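PDB 1Q67: mRNA-decapping enzyme subunit 1 from Saccharomyces cerevisiae, which works with its partner DCP2 in the decapping complex that removes the 7-methylguanine cap from mRNA, committing transcripts to 5'-to-3' decay. Local coordinates for residues Ser45-Asp50 with Trp56-Tyr61; Leu142-Arg147 with Asp151-Gly156; Asn164-Lys167 with Glu172-Thr175; Lys187-Ile192 with Ser209-Ile214. One frame throughout, in Å; residues are numbered along the deposited sequence.

Contact 1 of 4, residues Ser45-Asp50 with Trp56-Tyr61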
loop_
_atom_site.group_PDB
_atom_site.type_symbol
_atom_site.label_atom_id
_atom_site.label_comp_id
_atom_site.label_asym_id
_atom_site.label_seq_id
_atom_site.Cartn_x
_atom_site.Cartn_y
_atom_site.Cartn_z
ATOM N N SER B 45 -3.859 0.523 -3.235
ATOM C CA SER B 45 -3.324 -0.492 -2.338
ATOM C C SER B 45 -4.230 -1.726 -2.395
ATOM O O SER B 45 -5.456 -1.608 -2.359
ATOM C CB SER B 45 -3.244 0.070 -0.913
ATOM O OG SER B 45 -2.578 -0.838 -0.056
ATOM N N LEU B 46 -3.615 -2.901 -2.467
ATOM C CA LEU B 46 -4.341 -4.157 -2.596
ATOM C C LEU B 46 -4.560 -4.990 -1.325
ATOM O O LEU B 46 -3.639 -5.206 -0.532
ATOM C CB LEU B 46 -3.634 -5.030 -3.646
ATOM C CG LEU B 46 -4.383 -6.285 -4.101
ATOM C CD1 LEU B 46 -5.617 -5.856 -4.906
ATOM C CD2 LEU B 46 -3.489 -7.159 -4.955
ATOM N N TYR B 47 -5.795 -5.461 -1.155
ATOM C CA TYR B 47 -6.173 -6.314 -0.032
ATOM C C TYR B 47 -6.934 -7.514 -0.583
ATOM O O TYR B 47 -7.514 -7.452 -1.667
ATOM C CB TYR B 47 -7.109 -5.602 0.948
ATOM C CG TYR B 47 -6.545 -4.384 1.628
ATOM C CD1 TYR B 47 -6.429 -3.172 0.946
ATOM C CD2 TYR B 47 -6.155 -4.431 2.966
ATOM C CE1 TYR B 47 -5.944 -2.038 1.583
ATOM C CE2 TYR B 47 -5.671 -3.302 3.611
ATOM C CZ TYR B 47 -5.569 -2.111 2.917
ATOM O OH TYR B 47 -5.109 -0.983 3.559
ATOM N N LYS B 48 -6.942 -8.599 0.181
ATOM C CA LYS B 48 -7.665 -9.791 -0.213
ATOM C C LYS B 48 -8.561 -10.206 0.950
ATOM O O LYS B 48 -8.149 -10.180 2.115
ATOM C CB LYS B 48 -6.698 -10.923 -0.574
ATOM C CG LYS B 48 -7.399 -12.154 -1.140
ATOM C CD LYS B 48 -6.411 -13.151 -1.709
ATOM C CE LYS B 48 -7.139 -14.278 -2.428
ATOM N NZ LYS B 48 -6.200 -15.131 -3.204
ATOM N N TRP B 49 -9.794 -10.574 0.627
ATOM C CA TRP B 49 -10.757 -10.984 1.637
ATOM C C TRP B 49 -10.549 -12.427 2.079
ATOM O O TRP B 49 -10.439 -13.333 1.254
ATOM C CB TRP B 49 -12.186 -10.808 1.106
ATOM C CG TRP B 49 -13.239 -11.208 2.093
ATOM C CD1 TRP B 49 -13.927 -12.387 2.130
ATOM C CD2 TRP B 49 -13.691 -10.442 3.215
ATOM N NE1 TRP B 49 -14.784 -12.404 3.211
ATOM C CE2 TRP B 49 -14.657 -11.223 3.894
ATOM C CE3 TRP B 49 -13.368 -9.171 3.716
ATOM C CZ2 TRP B 49 -15.305 -10.775 5.047
ATOM C CZ3 TRP B 49 -14.013 -8.725 4.866
ATOM C CH2 TRP B 49 -14.971 -9.528 5.518
ATOM N N ASP B 50 -10.481 -12.626 3.390
ATOM C CA ASP B 50 -10.310 -13.955 3.968
ATOM C C ASP B 50 -11.666 -14.446 4.471
ATOM O O ASP B 50 -12.193 -13.935 5.461
ATOM C CB ASP B 50 -9.305 -13.902 5.121
ATOM C CG ASP B 50 -9.250 -15.199 5.911
ATOM O OD1 ASP B 50 -9.390 -16.286 5.308
ATOM O OD2 ASP B 50 -9.054 -15.129 7.141
ATOM N N TRP B 56 -10.209 -8.358 5.989
ATOM C CA TRP B 56 -9.374 -7.999 4.857
ATOM C C TRP B 56 -7.908 -8.212 5.203
ATOM O O TRP B 56 -7.429 -7.700 6.221
ATOM C CB TRP B 56 -9.565 -6.528 4.493
ATOM C CG TRP B 56 -10.865 -6.203 3.832
ATOM C CD1 TRP B 56 -11.918 -5.520 4.375
ATOM C CD2 TRP B 56 -11.235 -6.517 2.488
ATOM N NE1 TRP B 56 -12.923 -5.389 3.447
ATOM C CE2 TRP B 56 -12.533 -5.994 2.282
ATOM C CE3 TRP B 56 -10.599 -7.194 1.438
ATOM C CZ2 TRP B 56 -13.205 -6.126 1.062
ATOM C CZ3 TRP B 56 -11.270 -7.327 0.225
ATOM C CH2 TRP B 56 -12.560 -6.797 0.051
ATOM N N ASN B 57 -7.204 -8.978 4.372
ATOM C CA ASN B 57 -5.774 -9.191 4.584
ATOM C C ASN B 57 -5.029 -8.273 3.632
ATOM O O ASN B 57 -5.304 -8.257 2.431
ATOM C CB ASN B 57 -5.357 -10.637 4.299
ATOM C CG ASN B 57 -5.785 -11.591 5.395
ATOM O OD1 ASN B 57 -5.795 -11.236 6.576
ATOM N ND2 ASN B 57 -6.124 -12.813 5.014
ATOM N N LYS B 58 -4.091 -7.499 4.167
ATOM C CA LYS B 58 -3.307 -6.593 3.341
ATOM C C LYS B 58 -2.292 -7.395 2.540
ATOM O O LYS B 58 -1.571 -8.224 3.099
ATOM C CB LYS B 58 -2.585 -5.572 4.231
ATOM C CG LYS B 58 -1.550 -4.715 3.515
ATOM C CD LYS B 58 -2.137 -3.969 2.322
ATOM C CE LYS B 58 -1.021 -3.280 1.539
ATOM N NZ LYS B 58 -1.355 -2.996 0.118
ATOM N N LEU B 59 -2.249 -7.177 1.230
ATOM C CA LEU B 59 -1.279 -7.877 0.395
ATOM C C LEU B 59 -0.124 -6.924 0.094
ATOM O O LEU B 59 -0.280 -5.705 0.191
ATOM C CB LEU B 59 -1.917 -8.347 -0.917
ATOM C CG LEU B 59 -3.077 -9.341 -0.816
ATOM C CD1 LEU B 59 -3.437 -9.824 -2.214
ATOM C CD2 LEU B 59 -2.682 -10.522 0.074
ATOM N N GLU B 60 1.021 -7.477 -0.290
ATOM C CA GLU B 60 2.207 -6.669 -0.567
ATOM C C GLU B 60 2.215 -5.912 -1.893
ATOM O O GLU B 60 3.220 -5.909 -2.596
ATOM C CB GLU B 60 3.467 -7.543 -0.488
ATOM C CG GLU B 60 3.673 -8.223 0.858
ATOM C CD GLU B 60 5.109 -8.704 1.070
ATOM O OE1 GLU B 60 5.654 -9.404 0.179
ATOM O OE2 GLU B 60 5.687 -8.382 2.137
ATOM N N TYR B 61 1.107 -5.276 -2.247
ATOM C CA TYR B 61 1.070 -4.528 -3.497
ATOM C C TYR B 61 0.378 -3.191 -3.327
ATOM O O TYR B 61 -0.742 -3.123 -2.811
ATOM C CB TYR B 61 0.361 -5.326 -4.595
ATOM C CG TYR B 61 0.989 -6.670 -4.881
ATOM C CD1 TYR B 61 0.494 -7.826 -4.284
ATOM C CD2 TYR B 61 2.092 -6.783 -5.732
ATOM C CE1 TYR B 61 1.075 -9.067 -4.518
ATOM C CE2 TYR B 61 2.691 -8.023 -5.977
ATOM C CZ TYR B 61 2.172 -9.160 -5.362
ATOM O OH TYR B 61 2.737 -10.391 -5.576
#
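Leu46 O takes two donors from the facing strand, Leu59 N at 3.0 Å and Lys58 NZ at 3.2 Å, which arrive from opposite faces of its carbonyl plane. The Lys58 chain is bent at its second torsion (chi2 56°), which lays CD over a face of the Tyr47 ring, 4.0 Å from the ring centroid, and brings NZ beside Ser45 OG, at a separation too short to be taken at face value. Leu46 N donates to Tyr61 O beyond the corner at Glu60. Further along, Lys48 and Asn57 form a hydrogen-bonded antiparallel pair, with Asn57 N to Lys48 O at 2.7 Å. Next to it the Trp49 and Trp56 rings stack T-shaped: the six-membered edge of Trp49 stands on the Trp56 face, CE3 3.6 Å from CE2, planes 76° apart. Trp56 also packs on Leu190 and Ile192 of strand 190-194. An alanine in its place would probably leave the Trp49 edge without its aromatic floor and open a gap against Leu190 and Ile192. On the Lys48 side, Leu46 CD2 meets Leu59 CD1 at 3.8 Å. Ile148 of the second subunit packs on Tyr47 and Trp56. This is a twisted beta hairpin, strands 43-50 and 55-59, at the margin of the five-stranded sheet in the PH-like DCP1 fold.

Contact 2 of 4, residues Leu142-Arg147 with Asp151-Gly156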
loop_
_atom_site.group_PDB
_atom_site.type_symbol
_atom_site.label_atom_id
_atom_site.label_comp_id
_atom_site.label_asym_id
_atom_site.label_seq_id
_atom_site.Cartn_x
_atom_site.Cartn_y
_atom_site.Cartn_z
ATOM N N LEU B 142 -5.655 -6.010 -15.591
ATOM C CA LEU B 142 -5.509 -5.031 -14.530
ATOM C C LEU B 142 -4.131 -5.307 -13.937
ATOM O O LEU B 142 -3.722 -6.465 -13.790
ATOM C CB LEU B 142 -6.608 -5.209 -13.476
ATOM C CG LEU B 142 -6.504 -4.400 -12.180
ATOM C CD1 LEU B 142 -7.892 -4.211 -11.568
ATOM C CD2 LEU B 142 -5.581 -5.127 -11.201
ATOM N N ILE B 143 -3.403 -4.245 -13.624
ATOM C CA ILE B 143 -2.086 -4.414 -13.045
ATOM C C ILE B 143 -1.772 -3.313 -12.039
ATOM O O ILE B 143 -2.195 -2.175 -12.191
ATOM C CB ILE B 143 -1.006 -4.443 -14.162
ATOM C CG1 ILE B 143 0.344 -4.847 -13.580
ATOM C CG2 ILE B 143 -0.931 -3.088 -14.867
ATOM C CD1 ILE B 143 1.423 -5.026 -14.638
ATOM N N ILE B 144 -1.070 -3.689 -10.980
ATOM C CA ILE B 144 -0.639 -2.741 -9.974
ATOM C C ILE B 144 0.884 -2.855 -9.954
ATOM O O ILE B 144 1.435 -3.943 -9.749
ATOM C CB ILE B 144 -1.197 -3.067 -8.587
ATOM C CG1 ILE B 144 -2.719 -2.867 -8.578
ATOM C CG2 ILE B 144 -0.555 -2.148 -7.554
ATOM C CD1 ILE B 144 -3.377 -3.304 -7.293
ATOM N N LEU B 145 1.555 -1.734 -10.193
ATOM C CA LEU B 145 3.014 -1.712 -10.227
ATOM C C LEU B 145 3.541 -1.045 -8.968
ATOM O O LEU B 145 3.373 0.160 -8.800
ATOM C CB LEU B 145 3.490 -0.930 -11.454
ATOM C CG LEU B 145 2.977 -1.387 -12.827
ATOM C CD1 LEU B 145 2.863 -0.206 -13.768
ATOM C CD2 LEU B 145 3.903 -2.431 -13.397
ATOM N N ASN B 146 4.166 -1.815 -8.080
ATOM C CA ASN B 146 4.711 -1.230 -6.851
ATOM C C ASN B 146 5.707 -0.123 -7.159
ATOM O O ASN B 146 6.538 -0.261 -8.056
ATOM C CB ASN B 146 5.383 -2.298 -5.984
ATOM C CG ASN B 146 4.375 -3.157 -5.251
ATOM O OD1 ASN B 146 3.166 -2.941 -5.370
ATOM N ND2 ASN B 146 4.859 -4.133 -4.487
ATOM N N ARG B 147 5.603 0.974 -6.414
ATOM C CA ARG B 147 6.469 2.139 -6.580
ATOM C C ARG B 147 7.733 2.053 -5.741
ATOM O O ARG B 147 8.795 2.512 -6.154
ATOM C CB ARG B 147 5.732 3.413 -6.161
ATOM C CG ARG B 147 4.707 3.954 -7.139
ATOM C CD ARG B 147 3.873 5.030 -6.449
ATOM N NE ARG B 147 3.028 5.768 -7.380
ATOM C CZ ARG B 147 3.480 6.701 -8.210
ATOM N NH1 ARG B 147 4.771 7.008 -8.212
ATOM N NH2 ARG B 147 2.645 7.315 -9.042
ATOM N N ASP B 151 7.729 -5.148 -7.283
ATOM C CA ASP B 151 6.671 -6.154 -7.363
ATOM C C ASP B 151 5.448 -5.699 -8.166
ATOM O O ASP B 151 5.076 -4.529 -8.133
ATOM C CB ASP B 151 6.216 -6.567 -5.959
ATOM C CG ASP B 151 7.319 -7.244 -5.157
ATOM O OD1 ASP B 151 8.350 -7.625 -5.761
ATOM O OD2 ASP B 151 7.142 -7.402 -3.921
ATOM N N ASN B 152 4.837 -6.637 -8.885
ATOM C CA ASN B 152 3.633 -6.361 -9.670
ATOM C C ASN B 152 2.534 -7.368 -9.323
ATOM O O ASN B 152 2.817 -8.519 -8.994
ATOM C CB ASN B 152 3.884 -6.485 -11.179
ATOM C CG ASN B 152 4.985 -5.573 -11.685
ATOM O OD1 ASN B 152 5.071 -4.405 -11.315
ATOM N ND2 ASN B 152 5.822 -6.107 -12.566
ATOM N N PHE B 153 1.285 -6.916 -9.403
ATOM C CA PHE B 153 0.125 -7.766 -9.182
ATOM C C PHE B 153 -0.655 -7.716 -10.493
ATOM O O PHE B 153 -0.942 -6.629 -11.003
ATOM C CB PHE B 153 -0.777 -7.242 -8.057
ATOM C CG PHE B 153 -2.061 -8.024 -7.909
ATOM C CD1 PHE B 153 -2.078 -9.237 -7.228
ATOM C CD2 PHE B 153 -3.236 -7.583 -8.519
ATOM C CE1 PHE B 153 -3.245 -10.009 -7.157
ATOM C CE2 PHE B 153 -4.413 -8.346 -8.458
ATOM C CZ PHE B 153 -4.419 -9.561 -7.778
ATOM N N SER B 154 -0.988 -8.881 -11.039
ATOM C CA SER B 154 -1.737 -8.957 -12.295
ATOM C C SER B 154 -3.043 -9.716 -12.156
ATOM O O SER B 154 -3.112 -10.716 -11.447
ATOM C CB SER B 154 -0.913 -9.647 -13.386
ATOM O OG SER B 154 -0.029 -8.737 -13.998
ATOM N N MET B 155 -4.070 -9.235 -12.852
ATOM C CA MET B 155 -5.384 -9.874 -12.854
ATOM C C MET B 155 -6.001 -9.734 -14.244
ATOM O O MET B 155 -6.044 -8.636 -14.806
ATOM C CB MET B 155 -6.319 -9.230 -11.825
ATOM C CG MET B 155 -7.662 -9.944 -11.728
ATOM S SD MET B 155 -8.905 -9.120 -10.696
ATOM C CE MET B 155 -8.266 -9.482 -9.058
ATOM N N GLY B 156 -6.473 -10.846 -14.799
ATOM C CA GLY B 156 -7.089 -10.800 -16.117
ATOM C C GLY B 156 -8.568 -10.477 -16.021
ATOM O O GLY B 156 -9.219 -10.833 -15.041
HETATM O O HOH W 1 -2.133 -7.780 -15.757
#
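The Phe153 ring receives Leu142 CD2 at its edge, near the ring plane, with 4.3 Å between that methyl and Phe153 CD2; Ile144 CD1 approaches the same ring obliquely. Tyr201 and Leu46 also meet Phe153, which ties this strand pair to the other sheet. At the root of the ring, Phe153 CB rests 4.2 Å from Ile144 CB, and Leu142 CD2 also touches Met155 CB, making an apolar face of Leu142, Ile144, Phe153 and Met155. With the strand axes at 178°, the backbones run almost exactly antiparallel: Leu142 and Met155 exchange two hydrogen bonds, as do Ile144 and Phe153. This is the beta hairpin of strands 140-146 and 152-157 at one margin of the four-stranded antiparallel sheet, and its apolar face turns into the interior of the beta sandwich. On the other face Ile143 places CG1 anti to its backbone N (chi1 -171°), which brings that carbon 3.9 Å from Ser154 OG. A water bridges Ser154 OG and Leu142 O, 2.9 Å from each. Toward the turn, Asn146 N gives a bond to Asp151 O at 2.9 Å, nearly in line with the carbonyl. The Asn146 amide lies against Asp151, ND2 3.2 Å from CB, with amide and carboxylate planes 45° apart. Its OD1 accepts from Gln62 N, while ND2 donates to Glu60 O and Asn149 OD1. A leucine at Asn146 would probably leave Gln62 N, Glu60 O and Asn149 OD1 without these mates and set the turn less firmly against the corner at Glu60.

Contact 3 of 4, residues Asn164-Lys167 with Glu172-Thr175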
loop_
_atom_site.group_PDB
_atom_site.type_symbol
_atom_site.label_atom_id
_atom_site.label_comp_id
_atom_site.label_asym_id
_atom_site.label_seq_id
_atom_site.Cartn_x
_atom_site.Cartn_y
_atom_site.Cartn_z
ATOM N N ASN B 164 -19.984 -17.052 -19.963
ATOM C CA ASN B 164 -21.241 -17.774 -20.140
ATOM C C ASN B 164 -21.186 -18.711 -21.345
ATOM O O ASN B 164 -21.634 -19.854 -21.262
ATOM C CB ASN B 164 -22.413 -16.796 -20.288
ATOM C CG ASN B 164 -22.687 -16.021 -19.011
ATOM O OD1 ASN B 164 -22.512 -16.543 -17.903
ATOM N ND2 ASN B 164 -23.135 -14.777 -19.155
ATOM N N LYS B 165 -20.639 -18.234 -22.456
ATOM C CA LYS B 165 -20.521 -19.062 -23.646
ATOM C C LYS B 165 -19.660 -20.278 -23.309
ATOM O O LYS B 165 -20.008 -21.421 -23.634
ATOM C CB LYS B 165 -19.867 -18.280 -24.788
ATOM C CG LYS B 165 -19.724 -19.093 -26.076
ATOM C CD LYS B 165 -18.754 -18.450 -27.053
ATOM C CE LYS B 165 -19.329 -17.200 -27.706
ATOM N NZ LYS B 165 -20.352 -17.530 -28.737
ATOM N N ARG B 166 -18.534 -20.017 -22.653
ATOM C CA ARG B 166 -17.605 -21.068 -22.251
ATOM C C ARG B 166 -18.284 -22.143 -21.399
ATOM O O ARG B 166 -18.045 -23.337 -21.592
ATOM C CB ARG B 166 -16.438 -20.447 -21.477
ATOM C CG ARG B 166 -15.498 -21.438 -20.810
ATOM C CD ARG B 166 -14.565 -20.699 -19.852
ATOM N NE ARG B 166 -13.737 -21.592 -19.043
ATOM C CZ ARG B 166 -12.606 -22.145 -19.459
ATOM N NH1 ARG B 166 -12.155 -21.900 -20.683
ATOM N NH2 ARG B 166 -11.917 -22.933 -18.645
ATOM N N LYS B 167 -19.122 -21.722 -20.456
ATOM C CA LYS B 167 -19.823 -22.669 -19.585
ATOM C C LYS B 167 -20.713 -23.625 -20.378
ATOM O O LYS B 167 -20.933 -24.764 -19.968
ATOM C CB LYS B 167 -20.684 -21.925 -18.556
ATOM C CG LYS B 167 -19.887 -21.064 -17.582
ATOM C CD LYS B 167 -20.708 -20.614 -16.368
ATOM C CE LYS B 167 -21.902 -19.732 -16.750
ATOM N NZ LYS B 167 -23.021 -20.496 -17.388
ATOM N N GLU B 172 -16.040 -29.074 -21.002
ATOM C CA GLU B 172 -14.927 -29.966 -20.692
ATOM C C GLU B 172 -13.748 -29.191 -20.116
ATOM O O GLU B 172 -13.205 -29.560 -19.075
ATOM C CB GLU B 172 -14.508 -30.736 -21.948
ATOM C CG GLU B 172 -15.480 -31.849 -22.320
ATOM C CD GLU B 172 -15.488 -32.158 -23.808
ATOM O OE1 GLU B 172 -14.398 -32.357 -24.388
ATOM O OE2 GLU B 172 -16.591 -32.210 -24.395
ATOM N N GLU B 173 -13.352 -28.116 -20.788
ATOM C CA GLU B 173 -12.248 -27.299 -20.297
ATOM C C GLU B 173 -12.686 -26.562 -19.037
ATOM O O GLU B 173 -11.858 -26.192 -18.203
ATOM C CB GLU B 173 -11.803 -26.289 -21.360
ATOM C CG GLU B 173 -10.867 -26.860 -22.414
ATOM C CD GLU B 173 -10.437 -25.828 -23.441
ATOM O OE1 GLU B 173 -9.955 -24.743 -23.041
ATOM O OE2 GLU B 173 -10.573 -26.102 -24.654
ATOM N N ASP B 174 -13.994 -26.362 -18.898
ATOM C CA ASP B 174 -14.542 -25.665 -17.740
ATOM C C ASP B 174 -14.515 -26.552 -16.500
ATOM O O ASP B 174 -14.043 -26.135 -15.443
ATOM C CB ASP B 174 -15.984 -25.217 -18.009
ATOM C CG ASP B 174 -16.490 -24.226 -16.970
ATOM O OD1 ASP B 174 -17.710 -24.208 -16.700
ATOM O OD2 ASP B 174 -15.668 -23.452 -16.431
ATOM N N THR B 175 -15.029 -27.772 -16.627
ATOM C CA THR B 175 -15.057 -28.707 -15.504
ATOM C C THR B 175 -13.648 -28.981 -14.991
ATOM O O THR B 175 -13.467 -29.407 -13.851
ATOM C CB THR B 175 -15.703 -30.047 -15.902
ATOM O OG1 THR B 175 -14.985 -30.618 -17.003
ATOM C CG2 THR B 175 -17.158 -29.840 -16.297
#
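Two short helical segments, 164-167 and 172-175, come together where the chain passes from one helix to the next, their nearest CA atoms being those of Lys167 and Asp174 at 6.3 Å. Arg166 reaches across with its chain extended from CG to NE, its CG anti to the backbone N (chi1 171°). Asp174 N lies over one face of the guanidinium. NE makes a long salt bridge with Asp174 OD2 at 3.7 Å, the guanidinium and carboxylate planes standing 78° apart, so the attraction is probably loose, without a paired, in-plane grip. NE is buried here and has no hydrogen-bond partner in the model. NH2 comes 3.3 Å from Glu173 O at a poor angle for bonding, and donates instead to Asn177 O. NH1 stays 4.3 Å from Glu173 OE1, beyond a salt bridge, where any electrostatic pull is probably modest. The other carboxylate oxygen, Asp174 OD1, rests 3.9 Å from Lys167 CG, the two side chains lying alongside each other. Asp174 OD2 also accepts from Leu179 N, which fixes the carboxylate to the chain after the second helix. The pair thus forms a surface excursion of helices 160-169 and 171-176, which follow strand 152-157 and precede strand 183-187 in the chain.

Contact 4 of 4, residues Lys187-Ile192 with Ser209-Ile214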
loop_
_atom_site.group_PDB
_atom_site.type_symbol
_atom_site.label_atom_id
_atom_site.label_comp_id
_atom_site.label_asym_id
_atom_site.label_seq_id
_atom_site.Cartn_x
_atom_site.Cartn_y
_atom_site.Cartn_z
ATOM N N LYS B 187 -17.611 -0.235 -2.185
ATOM C CA LYS B 187 -18.116 -0.284 -0.824
ATOM C C LYS B 187 -17.301 0.699 -0.003
ATOM O O LYS B 187 -16.149 0.439 0.358
ATOM C CB LYS B 187 -17.995 -1.700 -0.265
ATOM C CG LYS B 187 -18.911 -1.975 0.914
ATOM C CD LYS B 187 -19.164 -3.470 1.059
ATOM C CE LYS B 187 -19.847 -4.035 -0.182
ATOM N NZ LYS B 187 -20.016 -5.520 -0.112
ATOM N N ASP B 188 -17.917 1.842 0.267
ATOM C CA ASP B 188 -17.288 2.917 1.015
ATOM C C ASP B 188 -16.025 3.391 0.297
ATOM O O ASP B 188 -16.110 4.034 -0.750
ATOM C CB ASP B 188 -16.955 2.468 2.444
ATOM C CG ASP B 188 -16.702 3.645 3.380
ATOM O OD1 ASP B 188 -17.616 4.488 3.548
ATOM O OD2 ASP B 188 -15.589 3.730 3.949
ATOM N N GLU B 189 -14.859 3.057 0.838
ATOM C CA GLU B 189 -13.598 3.491 0.240
ATOM C C GLU B 189 -12.945 2.473 -0.696
ATOM O O GLU B 189 -12.009 2.806 -1.421
ATOM C CB GLU B 189 -12.603 3.849 1.349
ATOM C CG GLU B 189 -13.150 4.802 2.403
ATOM C CD GLU B 189 -12.278 4.850 3.646
ATOM O OE1 GLU B 189 -11.113 5.298 3.544
ATOM O OE2 GLU B 189 -12.756 4.431 4.727
ATOM N N LEU B 190 -13.442 1.243 -0.689
ATOM C CA LEU B 190 -12.863 0.188 -1.512
ATOM C C LEU B 190 -13.581 -0.154 -2.804
ATOM O O LEU B 190 -14.804 -0.046 -2.909
ATOM C CB LEU B 190 -12.768 -1.112 -0.709
ATOM C CG LEU B 190 -11.829 -1.274 0.479
ATOM C CD1 LEU B 190 -12.083 -2.629 1.112
ATOM C CD2 LEU B 190 -10.378 -1.179 0.019
ATOM N N VAL B 191 -12.803 -0.574 -3.795
ATOM C CA VAL B 191 -13.372 -1.049 -5.041
ATOM C C VAL B 191 -13.159 -2.535 -4.843
ATOM O O VAL B 191 -12.029 -2.983 -4.677
ATOM C CB VAL B 191 -12.604 -0.582 -6.273
ATOM C CG1 VAL B 191 -13.070 -1.381 -7.497
ATOM C CG2 VAL B 191 -12.845 0.906 -6.493
ATOM N N ILE B 192 -14.255 -3.282 -4.814
ATOM C CA ILE B 192 -14.214 -4.717 -4.588
ATOM C C ILE B 192 -14.383 -5.500 -5.878
ATOM O O ILE B 192 -15.363 -5.330 -6.601
ATOM C CB ILE B 192 -15.300 -5.107 -3.561
ATOM C CG1 ILE B 192 -15.003 -4.387 -2.240
ATOM C CG2 ILE B 192 -15.338 -6.612 -3.359
ATOM C CD1 ILE B 192 -16.035 -4.597 -1.153
ATOM N N SER B 209 -12.331 10.450 -6.866
ATOM C CA SER B 209 -13.085 10.329 -8.110
ATOM C C SER B 209 -12.698 9.124 -8.967
ATOM O O SER B 209 -13.488 8.675 -9.801
ATOM C CB SER B 209 -12.938 11.610 -8.942
ATOM O OG SER B 209 -11.583 11.847 -9.288
ATOM N N ASP B 210 -11.494 8.593 -8.773
ATOM C CA ASP B 210 -11.068 7.444 -9.563
ATOM C C ASP B 210 -11.728 6.134 -9.152
ATOM O O ASP B 210 -11.732 5.172 -9.920
ATOM C CB ASP B 210 -9.549 7.285 -9.514
ATOM C CG ASP B 210 -8.844 8.212 -10.477
ATOM O OD1 ASP B 210 -9.518 8.717 -11.401
ATOM O OD2 ASP B 210 -7.622 8.424 -10.325
ATOM N N ARG B 211 -12.286 6.095 -7.948
ATOM C CA ARG B 211 -12.939 4.884 -7.465
ATOM C C ARG B 211 -14.190 4.593 -8.286
ATOM O O ARG B 211 -14.412 3.464 -8.720
ATOM C CB ARG B 211 -13.314 5.031 -5.993
ATOM C CG ARG B 211 -12.117 5.240 -5.090
ATOM C CD ARG B 211 -12.539 5.642 -3.690
ATOM N NE ARG B 211 -11.395 6.133 -2.928
ATOM C CZ ARG B 211 -11.490 6.764 -1.764
ATOM N NH1 ARG B 211 -12.680 6.986 -1.222
ATOM N NH2 ARG B 211 -10.394 7.176 -1.147
ATOM N N GLN B 212 -14.996 5.625 -8.503
ATOM C CA GLN B 212 -16.224 5.484 -9.267
ATOM C C GLN B 212 -15.906 5.215 -10.737
ATOM O O GLN B 212 -16.570 4.410 -11.392
ATOM C CB GLN B 212 -17.071 6.753 -9.137
ATOM C CG GLN B 212 -18.554 6.493 -9.246
ATOM C CD GLN B 212 -19.066 5.603 -8.123
ATOM O OE1 GLN B 212 -20.032 4.864 -8.292
ATOM N NE2 GLN B 212 -18.421 5.680 -6.968
ATOM N N ASN B 213 -14.882 5.883 -11.256
ATOM C CA ASN B 213 -14.491 5.694 -12.645
ATOM C C ASN B 213 -13.954 4.297 -12.951
ATOM O O ASN B 213 -14.208 3.761 -14.026
ATOM C CB ASN B 213 -13.454 6.742 -13.046
ATOM C CG ASN B 213 -14.052 8.127 -13.165
ATOM O OD1 ASN B 213 -14.790 8.572 -12.285
ATOM N ND2 ASN B 213 -13.739 8.820 -14.253
ATOM N N ILE B 214 -13.208 3.703 -12.021
ATOM C CA ILE B 214 -12.670 2.372 -12.264
ATOM C C ILE B 214 -13.823 1.369 -12.169
ATOM O O ILE B 214 -13.892 0.406 -12.928
ATOM C CB ILE B 214 -11.545 2.008 -11.248
ATOM C CG1 ILE B 214 -10.684 0.886 -11.826
ATOM C CG2 ILE B 214 -12.133 1.514 -9.931
ATOM C CD1 ILE B 214 -9.552 0.431 -10.916
#
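Arg211 CB, on helix 208-223, sits 4.2 Å from Val191 CG2 of strand 190-194, and from there the side chain climbs toward the turn that precedes the strand. CG continues anti to the carbonyl carbon (chi1 -62°) and the chain stays extended as far as NE. CD then passes 3.7 Å from Glu189 O. That carbonyl oxygen sits over one face of the guanidinium, offset toward its rim, and NE turns its hydrogen to Ile205 O instead. At the tip, NH1 packs along Glu189, 3.9 Å from its CA. Val191 points at the helix: its CG2 meets Arg211 O at 3.7 Å and Ile214 CG2 at 3.6 Å, the Val191 and Ile214 side chains crossing at a slant. Ile214 also touches Phe39, Leu65 and Ile67 of one sheet and, with Val191, Ile205 of the other, so it joins strands of both at this end of the sandwich. Residues Lys187 to Leu190 make a type II' beta turn linking strands 183-187 and 190-194. The chemistry is mixed: one aliphatic pair beside an arginine that packs by its chain and guanidinium face, without bonding to Glu189 O; Glu189 OE1 is 5.1 Å from Arg211 NH2, so any help from their opposite charges is probably weak.

Overall arrangement
Contacts 1 and 2 are both antiparallel hairpins, one in each sheet of the sandwich, and they touch through Leu46 against Phe153 and Tyr61 against Asn146. Contact 4 shares the five-stranded sheet with contact 1, meeting it where Trp56 packs on Leu190 and Ile192, and adds the helix. These three are partly buried. Contact 3 alone is a surface contact, about 12 Å from contact 2 at the nearest atoms. Chemistry follows place: ladders of backbone bonds with aromatic and aliphatic side chains in contacts 1 and 2, mixed helix-on-strand packing in contact 4, aliphatic side chains beside an arginine, and loose charge pairing in contact 3. Contacts 1 and 4 also reach the second subunit.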